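Local coordinates for DNA repair protein RAD2 (Saccharomyces cerevisiae, PDB 4Q0W), which cuts single-stranded DNA as a magnesium-dependent endonuclease in excision repair of damaged DNA, where it is essential for the incision step, at residues Val28-Trp33 and Thr55-Arg60; Cys62-Phe67 and Pro71-Asp76; Lys249-Val254 and Lys291-Lys296. All blocks are in the same frame, centred on the assembly; numbering follows the deposited sequence. Where two conformers were deposited one is given.

Contact 1 of 3, residues Val28-Trp33 and Thr55-Arg60; sequences VDASIW and TGFFRR. With nucleotides of chain C.
Ala30 points its CB at Phe57, 4.2 Å from Phe57 CE2. The same methyl lies over the centre of one face of the Trp33 ring. Ser31 turns back to Asp29, a magnesium ligand by similarity. Its backbone N and OG both bind Asp29 OD1, the OG on the syn lone pair at 2.7 Å. The backbone N bond makes an Asx turn and helps fix the carboxylate. This turn closes strand 25-29 of the Rossmann-like PIN core, within the N-domain, and leads into helix 33-40. Ile32, at the N-cap, packs its CD1 3.7 Å from C1' of DT3 of chain C. Trp33 CG is anti to the carbonyl carbon (chi1 -74°), which sends the indole between Phe57 and Arg60 of helix 52-66. An edge of its six-membered ring meets the face of Phe57, with CE3 over the ring centre and planes at 57°. On the indole face opposite Ala30 lies extended Arg60. Arg60 CD makes a CH-pi contact with the six-membered ring. Arg60 CZ sits 4.3 Å from the centroid of the five-membered ring, a cation-pi contact. The guanidinium stands nearly upright on the indole, NH1 nearest it, 3.1 Å from Trp33 CE2, and NH2 is held by Gln36 OE1.

Contact 2 of 3, residues Cys62-Phe67 and Pro71-Asp76; sequences CKLLYF and PVFVFD
The Phe73 ring is met obliquely by Leu64 CD1, which lies 4.0 Å from Phe73 CE1 and 4.1 Å from Phe73 CZ. The Trp33 indole meets the same ring with planes at about 85°. At the end of helix 52-66, Tyr66 CD2 sits over the centre of one face of the Phe67 ring, 3.5 Å above its plane. In turn, Phe67 CD2 lies at the edge of the Tyr66 ring, in its plane. The join to the strand is wholly apolar. Leu64 CG is anti to the carbonyl carbon (chi1 -62°), and its CD1 reaches the strand from the helix. This one methyl touches two residues, because Pro71 CB is also 4.0 Å from Leu64 CD1. Leu65 adds a looser touch, with its CD2 4.4 Å from Pro71 CD. Val28 of the neighbouring strand packs on Leu64, Pro71 and Phe73 and so continues this core. The short axes of helix 62-66 and strand 71-75 run nearly antiparallel, at 153° and 10.5 Å. This is the return half of a beta-alpha-beta crossover in the N-domain part of the Rossmann-like core: helix 52-66 lies on the sheet, and strand 70-75 leads directly to Asp76, a magnesium ligand by similarity.

Contact 3 of 3, residues Lys249-Val254 and Lys291-Lys296; sequences KGMGPV and KDLRKK. With K (potassium ion), chain F; nucleotides of chain D.
This is a polar and apolar join between a DNA-gripping loop and a helix beyond it. Lys296 and Leu293 of helix 288-299 meet Gly250 and Met251, in the loop between helices 230-240 and 253-263. The family and the bound potassium ion fit the helix-three-turn-helix (H3TH) element of XPG/RAD2 nucleases. Lys296 CG is anti to the backbone N (chi1 176°), and the chain beyond it is extended, which carries NZ across to the loop. Lys296 NZ donates to Gly250 O at 2.8 Å. The C=O...N angle is 139°, and the donor is tilted 27° from the carbonyl plane. Ser255 OG is a second, weak partner of NZ. Gly250 has no side chain, and a CB here would crowd Lys296 CE and jam against the preceding carbonyl O. Met251 CE touches Leu293 CD1 at 4.2 Å and lies as near to Lys296 CE. A methionine in place of Lys296 would probably leave Gly250 O without its charged donor and the loop less firmly held to the helix. The same loop holds DNA, with Lys296 NZ close to the DA9 sugar of chain D. Gly250 N binds OP1 of DC10 of chain D at 2.7 Å. Val254 N binds OP2 of DA9 at 3.2 Å, and Gly252 N makes a weak bond to OP1 of DA9. The DA9 phosphate thus sits at the N-terminus of helix 253-263, whose dipole may favour it. The potassium ion links Met251 O, at 3.1 Å, to OP2 of DC10, at 3.0 Å. Leu248 O and three waters are its other ligands. Met251 also packs on Ser256 and Val259 of helix 253-263. Leu293 reaches Phe263 of that helix as well as Phe269 and Trp272 of helix 266-278, so helix 288-299 packs against both.

How the contacts relate
Contacts 1 and 2 form one unit, with centres about 8 Å apart. Both use helix 52-66, and their strands 25-29 and 70-75 are parallel neighbours in the sheet. Val28 N lies 2.7 Å from Val72 O, and Val28 O lies 2.8 Å from Val74 N; both are probable hydrogen bonds. These strand ends place Asp29 and, one residue beyond, Asp76, magnesium ligands by similarity, at the active site. The side chain of Trp33 is about 12 Å from the calcium ion bound by Glu173 and Asp194. Contact 3 is separate, its centre about 39 Å from that of contact 1 and about 42 Å from that of contact 2. It grips DNA chain D, whereas contact 1 touches chain C.

Contact 1 of 3, residues Val28-Trp33 and Thr55-Arg60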
loop_
_atom_site.group_PDB
_atom_site.type_symbol
_atom_site.label_atom_id
_atom_site.label_comp_id
_atom_site.label_asym_id
_atom_site.label_seq_id
_atom_site.Cartn_x
_atom_site.Cartn_y
_atom_site.Cartn_z
ATOM N N VAL A 28 -13.054 -32.734 -1.344
ATOM C CA VAL A 28 -11.746 -32.138 -1.074
ATOM C C VAL A 28 -11.128 -31.675 -2.379
ATOM O O VAL A 28 -10.901 -32.483 -3.290
ATOM C CB VAL A 28 -10.804 -33.116 -0.340
ATOM C CG1 VAL A 28 -9.456 -32.458 -0.055
ATOM C CG2 VAL A 28 -11.461 -33.586 0.960
ATOM N N ASP A 29 -10.888 -30.371 -2.479
ATOM C CA ASP A 29 -10.254 -29.802 -3.670
ATOM C C ASP A 29 -8.750 -29.979 -3.514
ATOM O O ASP A 29 -8.093 -29.209 -2.814
ATOM C CB ASP A 29 -10.649 -28.319 -3.839
ATOM C CG ASP A 29 -9.787 -27.582 -4.868
ATOM O OD1 ASP A 29 -9.068 -28.239 -5.656
ATOM O OD2 ASP A 29 -9.830 -26.329 -4.893
ATOM N N ALA A 30 -8.195 -30.991 -4.170
ATOM C CA ALA A 30 -6.792 -31.312 -3.954
ATOM C C ALA A 30 -5.952 -30.917 -5.154
ATOM O O ALA A 30 -4.828 -31.390 -5.305
ATOM C CB ALA A 30 -6.635 -32.793 -3.653
ATOM N N SER A 31 -6.507 -30.032 -5.982
ATOM C CA SER A 31 -5.918 -29.648 -7.269
ATOM C C SER A 31 -4.498 -29.060 -7.208
ATOM O O SER A 31 -3.719 -29.230 -8.149
ATOM C CB SER A 31 -6.849 -28.660 -7.990
ATOM O OG SER A 31 -7.026 -27.465 -7.228
ATOM N N ILE A 32 -4.157 -28.362 -6.128
ATOM C CA ILE A 32 -2.825 -27.754 -6.042
ATOM C C ILE A 32 -1.965 -28.285 -4.886
ATOM O O ILE A 32 -0.880 -27.761 -4.616
ATOM C CB ILE A 32 -2.877 -26.199 -5.981
ATOM C CG1 ILE A 32 -3.520 -25.723 -4.682
ATOM C CG2 ILE A 32 -3.590 -25.623 -7.194
ATOM C CD1 ILE A 32 -3.139 -24.306 -4.307
ATOM N N TRP A 33 -2.444 -29.321 -4.205
ATOM C CA TRP A 33 -1.696 -29.908 -3.089
ATOM C C TRP A 33 -0.279 -30.362 -3.477
ATOM O O TRP A 33 0.693 -30.067 -2.770
ATOM C CB TRP A 33 -2.456 -31.104 -2.509
ATOM C CG TRP A 33 -3.656 -30.744 -1.687
ATOM C CD1 TRP A 33 -4.366 -29.560 -1.709
ATOM C CD2 TRP A 33 -4.285 -31.571 -0.705
ATOM N NE1 TRP A 33 -5.403 -29.620 -0.797
ATOM C CE2 TRP A 33 -5.368 -30.839 -0.166
ATOM C CE3 TRP A 33 -4.033 -32.864 -0.222
ATOM C CZ2 TRP A 33 -6.197 -31.358 0.830
ATOM C CZ3 TRP A 33 -4.860 -33.376 0.770
ATOM C CH2 TRP A 33 -5.935 -32.626 1.279
ATOM N N THR A 55 4.058 -37.662 1.728
ATOM C CA THR A 55 4.034 -37.267 3.130
ATOM C C THR A 55 2.893 -36.275 3.377
ATOM O O THR A 55 2.131 -36.413 4.339
ATOM C CB THR A 55 5.372 -36.617 3.546
ATOM O OG1 THR A 55 6.435 -37.557 3.355
ATOM C CG2 THR A 55 5.346 -36.191 5.003
ATOM N N GLY A 56 2.774 -35.289 2.490
ATOM C CA GLY A 56 1.760 -34.253 2.604
ATOM C C GLY A 56 0.355 -34.811 2.526
ATOM O O GLY A 56 -0.464 -34.550 3.406
ATOM N N PHE A 57 0.068 -35.572 1.471
ATOM C CA PHE A 57 -1.246 -36.184 1.328
ATOM C C PHE A 57 -1.577 -37.089 2.509
ATOM O O PHE A 57 -2.695 -37.026 3.035
ATOM C CB PHE A 57 -1.353 -36.978 0.029
ATOM C CG PHE A 57 -1.916 -36.188 -1.122
ATOM C CD1 PHE A 57 -1.118 -35.289 -1.819
ATOM C CD2 PHE A 57 -3.237 -36.361 -1.521
ATOM C CE1 PHE A 57 -1.627 -34.570 -2.886
ATOM C CE2 PHE A 57 -3.755 -35.644 -2.588
ATOM C CZ PHE A 57 -2.944 -34.743 -3.270
ATOM N N PHE A 58 -0.615 -37.917 2.931
ATOM C CA PHE A 58 -0.863 -38.854 4.032
ATOM C C PHE A 58 -1.310 -38.133 5.315
ATOM O O PHE A 58 -2.282 -38.531 5.960
ATOM C CB PHE A 58 0.373 -39.735 4.304
ATOM C CG PHE A 58 0.154 -40.788 5.371
ATOM C CD1 PHE A 58 0.381 -40.503 6.713
ATOM C CD2 PHE A 58 -0.261 -42.073 5.025
ATOM C CE1 PHE A 58 0.180 -41.483 7.700
ATOM C CE2 PHE A 58 -0.464 -43.051 6.003
ATOM C CZ PHE A 58 -0.244 -42.748 7.338
ATOM N N ARG A 59 -0.586 -37.081 5.677
ATOM C CA ARG A 59 -0.884 -36.305 6.872
ATOM C C ARG A 59 -2.271 -35.640 6.829
ATOM O O ARG A 59 -2.992 -35.596 7.841
ATOM C CB ARG A 59 0.197 -35.235 7.055
ATOM C CG ARG A 59 -0.005 -34.328 8.265
ATOM C CD ARG A 59 1.146 -33.332 8.399
ATOM N N ARG A 60 -2.643 -35.109 5.667
ATOM C CA ARG A 60 -3.948 -34.465 5.537
ATOM C C ARG A 60 -5.084 -35.484 5.556
ATOM O O ARG A 60 -6.129 -35.245 6.159
ATOM C CB ARG A 60 -4.002 -33.588 4.277
ATOM C CG ARG A 60 -3.090 -32.379 4.374
ATOM C CD ARG A 60 -3.351 -31.380 3.255
ATOM N NE ARG A 60 -2.569 -30.164 3.427
ATOM C CZ ARG A 60 -2.621 -29.127 2.597
ATOM N NH1 ARG A 60 -3.425 -29.162 1.545
ATOM N NH2 ARG A 60 -1.870 -28.058 2.818
ATOM P P DT C 3 1.459 -21.454 -10.637
ATOM O "O5'" DT C 3 1.343 -22.459 -9.391
ATOM C "C5'" DT C 3 0.280 -23.410 -9.321
ATOM C "C4'" DT C 3 -0.491 -23.259 -8.024
ATOM O "O4'" DT C 3 0.354 -23.559 -6.896
ATOM C "C3'" DT C 3 -0.986 -21.843 -7.783
ATOM O "O3'" DT C 3 -2.350 -21.780 -8.162
ATOM C "C2'" DT C 3 -0.808 -21.585 -6.289
ATOM C "C1'" DT C 3 -0.072 -22.811 -5.774
ATOM N N1 DT C 3 1.148 -22.491 -4.993
ATOM C C2 DT C 3 1.120 -22.587 -3.619
ATOM O O2 DT C 3 0.127 -22.912 -2.994
ATOM N N3 DT C 3 2.309 -22.295 -3.003
ATOM C C4 DT C 3 3.487 -21.914 -3.626
ATOM O O4 DT C 3 4.509 -21.661 -2.990
ATOM C C5 DT C 3 3.433 -21.829 -5.067
ATOM C C7 DT C 3 4.650 -21.432 -5.848
ATOM C C6 DT C 3 2.282 -22.119 -5.678
#

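Contact 2 of 3, residues Cys62-Phe67 and Pro71-Asp76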
loop_
_atom_site.group_PDB
_atom_site.type_symbol
_atom_site.label_atom_id
_atom_site.label_comp_id
_atom_site.label_asym_id
_atom_site.label_seq_id
_atom_site.Cartn_x
_atom_site.Cartn_y
_atom_site.Cartn_z
ATOM N N CYS A 62 -5.080 -38.309 7.101
ATOM C CA CYS A 62 -5.215 -38.774 8.472
ATOM C C CYS A 62 -5.997 -37.760 9.316
ATOM O O CYS A 62 -6.802 -38.148 10.154
ATOM C CB CYS A 62 -3.838 -39.059 9.075
ATOM S SG CYS A 62 -3.054 -40.555 8.373
ATOM N N LYS A 63 -5.767 -36.470 9.084
ATOM C CA LYS A 63 -6.485 -35.435 9.828
ATOM C C LYS A 63 -7.985 -35.541 9.551
ATOM O O LYS A 63 -8.790 -35.566 10.481
ATOM C CB LYS A 63 -5.949 -34.037 9.491
ATOM C CG LYS A 63 -6.611 -32.906 10.303
ATOM C CD LYS A 63 -5.877 -31.576 10.131
ATOM C CE LYS A 63 -6.601 -30.433 10.844
ATOM N NZ LYS A 63 -5.900 -29.124 10.692
ATOM N N LEU A 64 -8.349 -35.647 8.271
ATOM C CA LEU A 64 -9.747 -35.821 7.879
ATOM C C LEU A 64 -10.358 -37.066 8.529
ATOM O O LEU A 64 -11.463 -37.014 9.084
ATOM C CB LEU A 64 -9.870 -35.906 6.347
ATOM C CG LEU A 64 -9.429 -34.667 5.542
ATOM C CD1 LEU A 64 -9.375 -34.954 4.051
ATOM C CD2 LEU A 64 -10.348 -33.484 5.822
ATOM N N LEU A 65 -9.638 -38.182 8.470
ATOM C CA LEU A 65 -10.169 -39.428 8.995
ATOM C C LEU A 65 -10.274 -39.377 10.515
ATOM O O LEU A 65 -11.223 -39.915 11.100
ATOM C CB LEU A 65 -9.329 -40.624 8.533
ATOM C CG LEU A 65 -9.467 -41.009 7.059
ATOM C CD1 LEU A 65 -8.655 -42.269 6.717
ATOM C CD2 LEU A 65 -10.938 -41.178 6.655
ATOM N N TYR A 66 -9.309 -38.715 11.143
ATOM C CA TYR A 66 -9.311 -38.526 12.585
ATOM C C TYR A 66 -10.597 -37.878 13.104
ATOM O O TYR A 66 -11.055 -38.198 14.199
ATOM C CB TYR A 66 -8.123 -37.666 13.011
ATOM C CG TYR A 66 -8.081 -37.435 14.515
ATOM C CD1 TYR A 66 -7.502 -38.376 15.367
ATOM C CD2 TYR A 66 -8.632 -36.287 15.085
ATOM C CE1 TYR A 66 -7.466 -38.176 16.743
ATOM C CE2 TYR A 66 -8.605 -36.080 16.459
ATOM C CZ TYR A 66 -8.019 -37.026 17.280
ATOM O OH TYR A 66 -7.987 -36.819 18.637
ATOM N N PHE A 67 -11.160 -36.943 12.341
ATOM C CA PHE A 67 -12.373 -36.266 12.794
ATOM C C PHE A 67 -13.606 -36.897 12.171
ATOM O O PHE A 67 -14.709 -36.353 12.262
ATOM C CB PHE A 67 -12.311 -34.770 12.486
ATOM C CG PHE A 67 -11.300 -34.030 13.316
ATOM C CD1 PHE A 67 -11.533 -33.803 14.670
ATOM C CD2 PHE A 67 -10.122 -33.555 12.749
ATOM C CE1 PHE A 67 -10.601 -33.120 15.450
ATOM C CE2 PHE A 67 -9.189 -32.878 13.524
ATOM C CZ PHE A 67 -9.433 -32.663 14.882
ATOM N N PRO A 71 -14.193 -38.007 3.090
ATOM C CA PRO A 71 -13.784 -37.132 1.987
ATOM C C PRO A 71 -14.008 -37.755 0.615
ATOM O O PRO A 71 -14.002 -38.974 0.473
ATOM C CB PRO A 71 -12.279 -36.947 2.226
ATOM C CG PRO A 71 -11.835 -38.208 2.922
ATOM C CD PRO A 71 -13.062 -38.781 3.641
ATOM N N VAL A 72 -14.235 -36.915 -0.386
ATOM C CA VAL A 72 -14.024 -37.352 -1.756
ATOM C C VAL A 72 -13.085 -36.373 -2.438
ATOM O O VAL A 72 -13.347 -35.170 -2.488
ATOM C CB VAL A 72 -15.341 -37.637 -2.539
ATOM C CG1 VAL A 72 -16.431 -36.717 -2.123
ATOM C CG2 VAL A 72 -15.113 -37.611 -4.060
ATOM N N PHE A 73 -11.957 -36.896 -2.903
ATOM C CA PHE A 73 -10.907 -36.060 -3.453
ATOM C C PHE A 73 -11.218 -35.697 -4.897
ATOM O O PHE A 73 -11.652 -36.540 -5.694
ATOM C CB PHE A 73 -9.536 -36.751 -3.318
ATOM C CG PHE A 73 -8.879 -36.510 -1.988
ATOM C CD1 PHE A 73 -9.505 -36.909 -0.806
ATOM C CD2 PHE A 73 -7.649 -35.874 -1.909
ATOM C CE1 PHE A 73 -8.908 -36.682 0.439
ATOM C CE2 PHE A 73 -7.037 -35.644 -0.670
ATOM C CZ PHE A 73 -7.671 -36.044 0.504
ATOM N N VAL A 74 -10.999 -34.433 -5.235
ATOM C CA VAL A 74 -11.247 -33.980 -6.601
ATOM C C VAL A 74 -9.970 -33.402 -7.184
ATOM O O VAL A 74 -9.337 -32.531 -6.565
ATOM C CB VAL A 74 -12.389 -32.940 -6.668
ATOM C CG1 VAL A 74 -12.642 -32.520 -8.121
ATOM C CG2 VAL A 74 -13.656 -33.519 -6.065
ATOM N N PHE A 75 -9.587 -33.907 -8.359
ATOM C CA PHE A 75 -8.407 -33.423 -9.069
ATOM C C PHE A 75 -8.793 -32.618 -10.316
ATOM O O PHE A 75 -9.877 -32.817 -10.869
ATOM C CB PHE A 75 -7.502 -34.605 -9.457
ATOM C CG PHE A 75 -6.914 -35.329 -8.269
ATOM C CD1 PHE A 75 -7.602 -36.375 -7.664
ATOM C CD2 PHE A 75 -5.685 -34.945 -7.745
ATOM C CE1 PHE A 75 -7.065 -37.042 -6.565
ATOM C CE2 PHE A 75 -5.138 -35.607 -6.641
ATOM C CZ PHE A 75 -5.830 -36.651 -6.052
ATOM N N ASP A 76 -7.916 -31.707 -10.747
ATOM C CA ASP A 76 -8.128 -30.972 -11.997
ATOM C C ASP A 76 -8.011 -31.899 -13.202
ATOM O O ASP A 76 -7.161 -32.797 -13.215
ATOM C CB ASP A 76 -7.058 -29.891 -12.172
ATOM C CG ASP A 76 -7.415 -28.588 -11.498
ATOM O OD1 ASP A 76 -8.597 -28.382 -11.139
ATOM O OD2 ASP A 76 -6.497 -27.762 -11.331
#

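Contact 3 of 3, residues Lys249-Val254 and Lys291-Lys296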
loop_
_atom_site.group_PDB
_atom_site.type_symbol
_atom_site.label_atom_id
_atom_site.label_comp_id
_atom_site.label_asym_id
_atom_site.label_seq_id
_atom_site.Cartn_x
_atom_site.Cartn_y
_atom_site.Cartn_z
ATOM N N LYS A 249 -7.441 -1.897 -13.857
ATOM C CA LYS A 249 -6.432 -1.180 -13.086
ATOM C C LYS A 249 -7.103 -0.207 -12.116
ATOM O O LYS A 249 -8.084 0.459 -12.464
ATOM C CB LYS A 249 -5.477 -0.425 -14.008
ATOM C CG LYS A 249 -4.483 0.457 -13.255
ATOM C CD LYS A 249 -3.533 1.187 -14.186
ATOM C CE LYS A 249 -2.548 2.036 -13.380
ATOM N NZ LYS A 249 -1.654 2.840 -14.256
ATOM N N GLY A 250 -6.601 -0.155 -10.888
ATOM C CA GLY A 250 -7.134 0.767 -9.904
ATOM C C GLY A 250 -8.296 0.194 -9.111
ATOM O O GLY A 250 -8.690 0.771 -8.096
ATOM N N MET A 251 -8.851 -0.933 -9.560
ATOM C CA MET A 251 -9.957 -1.534 -8.826
ATOM C C MET A 251 -9.494 -2.564 -7.785
ATOM O O MET A 251 -9.272 -3.738 -8.102
ATOM C CB MET A 251 -10.982 -2.166 -9.769
ATOM C CG MET A 251 -11.687 -1.176 -10.691
ATOM S SD MET A 251 -12.911 -0.126 -9.853
ATOM C CE MET A 251 -11.991 1.424 -9.824
ATOM N N GLY A 252 -9.368 -2.117 -6.539
ATOM C CA GLY A 252 -9.144 -3.024 -5.427
ATOM C C GLY A 252 -10.473 -3.340 -4.762
ATOM O O GLY A 252 -11.523 -2.935 -5.270
ATOM N N PRO A 253 -10.438 -4.059 -3.623
ATOM C CA PRO A 253 -11.678 -4.521 -2.994
ATOM C C PRO A 253 -12.589 -3.372 -2.583
ATOM O O PRO A 253 -13.811 -3.541 -2.625
ATOM C CB PRO A 253 -11.189 -5.296 -1.758
ATOM C CG PRO A 253 -9.768 -4.827 -1.527
ATOM C CD PRO A 253 -9.236 -4.484 -2.881
ATOM N N VAL A 254 -12.019 -2.232 -2.193
ATOM C CA VAL A 254 -12.839 -1.105 -1.767
ATOM C C VAL A 254 -13.598 -0.513 -2.948
ATOM O O VAL A 254 -14.821 -0.374 -2.912
ATOM C CB VAL A 254 -12.000 0.019 -1.145
ATOM C CG1 VAL A 254 -12.904 1.193 -0.754
ATOM C CG2 VAL A 254 -11.232 -0.487 0.071
ATOM N N LYS A 291 -17.847 11.936 -9.930
ATOM C CA LYS A 291 -16.820 12.812 -10.491
ATOM C C LYS A 291 -15.419 12.319 -10.117
ATOM O O LYS A 291 -14.498 12.347 -10.942
ATOM C CB LYS A 291 -17.022 14.259 -10.030
ATOM N N ASP A 292 -15.263 11.856 -8.880
ATOM C CA ASP A 292 -13.990 11.302 -8.432
ATOM C C ASP A 292 -13.687 9.969 -9.126
ATOM O O ASP A 292 -12.563 9.735 -9.583
ATOM C CB ASP A 292 -13.985 11.101 -6.914
ATOM C CG ASP A 292 -13.992 12.414 -6.141
ATOM O OD1 ASP A 292 -13.683 13.471 -6.737
ATOM O OD2 ASP A 292 -14.299 12.378 -4.926
ATOM N N LEU A 293 -14.682 9.088 -9.184
ATOM C CA LEU A 293 -14.504 7.799 -9.844
ATOM C C LEU A 293 -14.141 7.988 -11.322
ATOM O O LEU A 293 -13.228 7.332 -11.832
ATOM C CB LEU A 293 -15.761 6.943 -9.703
ATOM C CG LEU A 293 -15.776 5.613 -10.458
ATOM C CD1 LEU A 293 -14.569 4.762 -10.103
ATOM C CD2 LEU A 293 -17.068 4.867 -10.166
ATOM N N ARG A 294 -14.841 8.894 -11.999
ATOM C CA ARG A 294 -14.570 9.133 -13.411
ATOM C C ARG A 294 -13.133 9.588 -13.615
ATOM O O ARG A 294 -12.426 9.065 -14.473
ATOM C CB ARG A 294 -15.516 10.174 -13.991
ATOM C CG ARG A 294 -15.273 10.444 -15.474
ATOM C CD ARG A 294 -16.276 11.448 -16.029
ATOM N NE ARG A 294 -17.653 10.981 -15.865
ATOM C CZ ARG A 294 -18.249 10.108 -16.674
ATOM N NH1 ARG A 294 -17.587 9.590 -17.701
ATOM N NH2 ARG A 294 -19.505 9.741 -16.452
ATOM N N LYS A 295 -12.709 10.562 -12.815
ATOM C CA LYS A 295 -11.349 11.082 -12.899
ATOM C C LYS A 295 -10.331 9.955 -12.746
ATOM O O LYS A 295 -9.332 9.900 -13.467
ATOM C CB LYS A 295 -11.123 12.158 -11.835
ATOM C CG LYS A 295 -10.138 13.241 -12.246
ATOM C CD LYS A 295 -8.693 12.764 -12.191
ATOM C CE LYS A 295 -7.928 13.189 -13.438
ATOM N NZ LYS A 295 -8.470 12.540 -14.667
ATOM N N LYS A 296 -10.598 9.048 -11.816
ATOM C CA LYS A 296 -9.719 7.901 -11.601
ATOM C C LYS A 296 -9.661 6.958 -12.813
ATOM O O LYS A 296 -8.581 6.501 -13.201
ATOM C CB LYS A 296 -10.158 7.124 -10.359
ATOM C CG LYS A 296 -9.349 5.869 -10.117
ATOM C CD LYS A 296 -9.674 5.274 -8.760
ATOM C CE LYS A 296 -8.906 3.985 -8.542
ATOM N NZ LYS A 296 -9.225 3.397 -7.217
HETATM K K K F . -6.996 -4.462 -10.090
ATOM P P DA D 9 -8.900 -0.155 -3.451
ATOM O OP1 DA D 9 -9.930 -0.126 -4.523
ATOM O OP2 DA D 9 -8.979 -1.203 -2.400
ATOM O "O5'" DA D 9 -7.451 -0.206 -4.134
ATOM C "C5'" DA D 9 -7.100 0.805 -5.076
ATOM C "C4'" DA D 9 -5.701 0.563 -5.602
ATOM O "O4'" DA D 9 -4.738 0.735 -4.530
ATOM C "C3'" DA D 9 -5.435 -0.828 -6.175
ATOM O "O3'" DA D 9 -4.792 -0.608 -7.413
ATOM C "C2'" DA D 9 -4.521 -1.508 -5.149
ATOM C "C1'" DA D 9 -3.777 -0.301 -4.585
ATOM N N9 DA D 9 -3.299 -0.418 -3.213
ATOM C C8 DA D 9 -4.050 -0.735 -2.108
ATOM N N7 DA D 9 -3.362 -0.745 -0.997
ATOM C C5 DA D 9 -2.075 -0.399 -1.392
ATOM C C6 DA D 9 -0.878 -0.246 -0.666
ATOM N N6 DA D 9 -0.815 -0.422 0.663
ATOM N N1 DA D 9 0.238 0.097 -1.360
ATOM C C2 DA D 9 0.143 0.268 -2.691
ATOM N N3 DA D 9 -0.935 0.136 -3.478
ATOM C C4 DA D 9 -2.017 -0.193 -2.758
ATOM P P DC D 10 -4.473 -1.840 -8.401
ATOM O OP1 DC D 10 -4.442 -1.246 -9.767
ATOM O OP2 DC D 10 -5.356 -2.995 -8.096
ATOM O "O5'" DC D 10 -2.990 -2.262 -7.995
ATOM C "C5'" DC D 10 -2.007 -1.255 -8.205
ATOM C "C4'" DC D 10 -0.654 -1.785 -7.792
ATOM O "O4'" DC D 10 -0.569 -1.832 -6.350
ATOM C "C3'" DC D 10 -0.331 -3.191 -8.302
ATOM O "O3'" DC D 10 0.873 -3.021 -9.040
ATOM C "C2'" DC D 10 -0.173 -4.030 -7.026
ATOM C "C1'" DC D 10 0.187 -2.964 -5.988
ATOM N N1 DC D 10 -0.165 -3.185 -4.556
ATOM C C2 DC D 10 0.856 -3.076 -3.603
ATOM O O2 DC D 10 2.002 -2.833 -3.994
ATOM N N3 DC D 10 0.567 -3.258 -2.292
ATOM C C4 DC D 10 -0.686 -3.519 -1.924
ATOM N N4 DC D 10 -0.914 -3.678 -0.616
ATOM C C5 DC D 10 -1.750 -3.626 -2.883
ATOM C C6 DC D 10 -1.453 -3.451 -4.180
ATOM P P DG D 8 -10.072 3.593 2.074
ATOM O OP1 DG D 8 -11.494 3.850 1.730
ATOM O OP2 DG D 8 -9.686 2.732 3.219
ATOM O "O5'" DG D 8 -9.313 2.987 0.800
ATOM C "C5'" DG D 8 -9.428 3.687 -0.419
ATOM C "C4'" DG D 8 -8.446 3.084 -1.389
ATOM O "O4'" DG D 8 -7.099 3.440 -0.997
ATOM C "C3'" DG D 8 -8.517 1.560 -1.475
ATOM O "O3'" DG D 8 -8.970 1.309 -2.793
ATOM C "C2'" DG D 8 -7.090 1.092 -1.156
ATOM C "C1'" DG D 8 -6.263 2.360 -1.336
ATOM N N9 DG D 8 -5.062 2.439 -0.511
ATOM C C8 DG D 8 -4.919 2.277 0.851
ATOM N N7 DG D 8 -3.685 2.417 1.256
ATOM C C5 DG D 8 -2.971 2.700 0.093
ATOM C C6 DG D 8 -1.594 2.952 -0.105
ATOM O O6 DG D 8 -0.702 2.980 0.750
ATOM N N1 DG D 8 -1.296 3.183 -1.446
ATOM C C2 DG D 8 -2.223 3.177 -2.468
ATOM N N2 DG D 8 -1.779 3.427 -3.712
ATOM N N3 DG D 8 -3.515 2.944 -2.290
ATOM C C4 DG D 8 -3.809 2.711 -0.994
HETATM O O HOH W 1 -7.060 -6.518 -8.457
HETATM O O HOH W 2 -4.900 -4.803 -11.528
HETATM O O HOH W 3 -6.876 -6.656 -11.461
#